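Local coordinates for protein alpha-L-rhamnosidase (Klebsiella oxytoca, PDB 4XHC) that hydrolyses terminal alpha-L-rhamnose residues from rhamnosides as a family GH78 glycosidase and binds rhamnose in a pocket of its catalytic domain, at residues V224-N229 with D502-I507. Residues are numbered along the deposited sequence; the frame is centred on the assembly and turned at random.
Sequences VLTLQN and DTFWEI. With RAM (alpha-L-rhamnopyranose), chain C.
Thr226, on the helix 214-230, and Phe504, in the loop that follows helix 482-498, illustrate how a helix hydroxyl can receive a backbone N-H from an irregular chain. The backbone N of Phe504 gives its proton to Thr226 OG1 at 3.0 Å, nearly straight at 164°. With chi1 at -51°, OG1 stands anti to the carbonyl carbon and beside the backbone N, which turns it back toward the preceding turn, where it is also hydrogen-bonded to Val222 O. A loop amide is thereby satisfied in a buried setting, and two bonds grip the hydroxyl, one accepted from the loop and one within its own helix.

The remaining contacts are van der Waals. Thr503 passes close to the hydroxyl, its CA 3.4 Å from Thr226 OG1, while its methyl CG2 meets Leu225 CG at 4.0 Å. Leu225 CD2 rests 3.6 Å from the carbonyl O of Asp502. Within the (alpha/alpha)6 six-hairpin domain characteristic of GH78, the contact joins an early helix to a late loop that carries Glu506 of the sugar pocket.

The extended side chain of Glu506, with CG anti to the backbone N, carries the carboxylate to the sugar, where OE2 accepts a hydrogen bond from rhamnose O2 (2.6 Å). OE2 is also hydrogen-bonded to Tyr518 OH, and OE1 forms a salt bridge with Arg241. Thr503 OG1 is hydrogen-bonded to Tyr526 O, and Asp502 OD2 forms a salt bridge with Arg174.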
loop_
_atom_site.group_PDB
_atom_site.type_symbol
_atom_site.label_atom_id
_atom_site.label_comp_id
_atom_site.label_asym_id
_atom_site.label_seq_id
_atom_site.Cartn_x
_atom_site.Cartn_y
_atom_site.Cartn_z
ATOM N N VAL A 224 26.095 15.783 15.497
ATOM C CA VAL A 224 25.983 16.555 14.265
ATOM C C VAL A 224 25.082 15.858 13.250
ATOM O O VAL A 224 24.261 16.517 12.613
ATOM C CB VAL A 224 27.375 16.851 13.650
ATOM C CG1 VAL A 224 27.250 17.446 12.251
ATOM C CG2 VAL A 224 28.160 17.799 14.548
ATOM N N LEU A 225 25.227 14.540 13.094
ATOM C CA LEU A 225 24.374 13.780 12.161
ATOM C C LEU A 225 22.918 13.849 12.594
ATOM O O LEU A 225 22.023 13.947 11.751
ATOM C CB LEU A 225 24.810 12.315 12.059
ATOM C CG LEU A 225 23.964 11.400 11.155
ATOM C CD1 LEU A 225 23.851 11.957 9.738
ATOM C CD2 LEU A 225 24.519 9.974 11.141
ATOM N N THR A 226 22.697 13.803 13.909
ATOM C CA THR A 226 21.365 13.923 14.483
ATOM C C THR A 226 20.713 15.227 14.064
ATOM O O THR A 226 19.564 15.242 13.625
ATOM C CB THR A 226 21.396 13.866 16.027
ATOM O OG1 THR A 226 22.146 12.723 16.454
ATOM C CG2 THR A 226 19.991 13.777 16.577
ATOM N N LEU A 227 21.431 16.330 14.222
ATOM C CA LEU A 227 20.878 17.630 13.860
ATOM C C LEU A 227 20.623 17.691 12.357
ATOM O O LEU A 227 19.580 18.173 11.922
ATOM C CB LEU A 227 21.811 18.774 14.290
ATOM C CG LEU A 227 21.353 20.179 13.871
ATOM C CD1 LEU A 227 19.993 20.527 14.461
ATOM C CD2 LEU A 227 22.392 21.210 14.273
ATOM N N GLN A 228 21.582 17.204 11.578
ATOM C CA GLN A 228 21.481 17.245 10.132
ATOM C C GLN A 228 20.199 16.611 9.615
ATOM O O GLN A 228 19.548 17.157 8.737
ATOM C CB GLN A 228 22.670 16.544 9.501
ATOM C CG GLN A 228 22.616 16.542 7.986
ATOM C CD GLN A 228 23.915 16.080 7.379
ATOM O OE1 GLN A 228 24.172 14.881 7.284
ATOM N NE2 GLN A 228 24.746 17.030 6.966
ATOM N N ASN A 229 19.844 15.456 10.154
ATOM C CA ASN A 229 18.649 14.761 9.688
ATOM C C ASN A 229 17.350 15.418 10.171
ATOM O O ASN A 229 16.303 15.278 9.534
ATOM C CB ASN A 229 18.701 13.268 10.046
ATOM C CG ASN A 229 19.701 12.495 9.189
ATOM O OD1 ASN A 229 20.240 13.019 8.216
ATOM N ND2 ASN A 229 19.965 11.253 9.557
ATOM N N ASP A 502 23.650 5.616 15.811
ATOM C CA ASP A 502 24.112 6.498 14.735
ATOM C C ASP A 502 23.683 7.940 14.997
ATOM O O ASP A 502 24.350 8.889 14.558
ATOM C CB ASP A 502 23.533 6.057 13.396
ATOM C CG ASP A 502 23.991 4.677 12.981
ATOM O OD1 ASP A 502 25.207 4.502 12.741
ATOM O OD2 ASP A 502 23.124 3.776 12.870
ATOM N N THR A 503 22.549 8.076 15.690
ATOM C CA THR A 503 21.967 9.356 16.069
ATOM C C THR A 503 21.442 9.259 17.495
ATOM O O THR A 503 21.109 8.171 17.954
ATOM C CB THR A 503 20.804 9.726 15.143
ATOM O OG1 THR A 503 19.867 8.654 15.104
ATOM C CG2 THR A 503 21.308 9.973 13.747
ATOM N N PHE A 504 21.362 10.385 18.199
ATOM C CA PHE A 504 20.914 10.357 19.590
ATOM C C PHE A 504 19.389 10.267 19.727
ATOM O O PHE A 504 18.632 10.765 18.886
ATOM C CB PHE A 504 21.494 11.528 20.392
ATOM C CG PHE A 504 22.964 11.397 20.651
ATOM C CD1 PHE A 504 23.484 10.227 21.185
ATOM C CD2 PHE A 504 23.834 12.423 20.340
ATOM C CE1 PHE A 504 24.842 10.086 21.410
ATOM C CE2 PHE A 504 25.193 12.289 20.564
ATOM C CZ PHE A 504 25.696 11.117 21.099
ATOM N N TRP A 505 18.959 9.641 20.821
ATOM C CA TRP A 505 17.580 9.191 20.973
ATOM C C TRP A 505 16.698 10.224 21.660
ATOM O O TRP A 505 17.173 11.012 22.471
ATOM C CB TRP A 505 17.543 7.884 21.774
ATOM C CG TRP A 505 18.450 6.795 21.243
ATOM C CD1 TRP A 505 18.973 6.693 19.986
ATOM C CD2 TRP A 505 18.917 5.649 21.961
ATOM N NE1 TRP A 505 19.744 5.559 19.884
ATOM C CE2 TRP A 505 19.727 4.904 21.084
ATOM C CE3 TRP A 505 18.733 5.188 23.266
ATOM C CZ2 TRP A 505 20.355 3.722 21.471
ATOM C CZ3 TRP A 505 19.355 4.015 23.649
ATOM C CH2 TRP A 505 20.156 3.295 22.757
ATOM N N GLU A 506 15.409 10.194 21.340
ATOM C CA GLU A 506 14.418 11.010 22.030
ATOM C C GLU A 506 14.351 10.684 23.541
ATOM O O GLU A 506 14.352 11.591 24.381
ATOM C CB GLU A 506 13.054 10.777 21.401
ATOM C CG GLU A 506 11.915 11.589 22.006
ATOM C CD GLU A 506 10.550 11.109 21.553
ATOM O OE1 GLU A 506 10.472 9.947 21.092
ATOM O OE2 GLU A 506 9.558 11.879 21.625
ATOM N N ILE A 507 14.293 9.394 23.858
ATOM C CA ILE A 507 14.123 8.905 25.225
ATOM C C ILE A 507 15.342 8.087 25.653
ATOM O O ILE A 507 15.791 7.229 24.902
ATOM C CB ILE A 507 12.891 7.959 25.304
ATOM C CG1 ILE A 507 11.629 8.626 24.736
ATOM C CG2 ILE A 507 12.663 7.464 26.723
ATOM C CD1 ILE A 507 11.225 9.915 25.416
HETATM C C1 RAM C . 6.771 14.853 22.279
HETATM C C2 RAM C . 8.123 14.926 21.596
HETATM C C3 RAM C . 8.561 16.369 21.429
HETATM C C4 RAM C . 8.240 17.140 22.698
HETATM C C5 RAM C . 6.730 17.231 22.843
HETATM C C6 RAM C . 6.269 17.263 24.278
HETATM O O1 RAM C . 6.027 13.885 21.651
HETATM O O2 RAM C . 9.040 14.261 22.448
HETATM O O3 RAM C . 9.962 16.444 21.159
HETATM O O4 RAM C . 8.775 18.449 22.630
HETATM O O5 RAM C . 6.097 16.104 22.200
#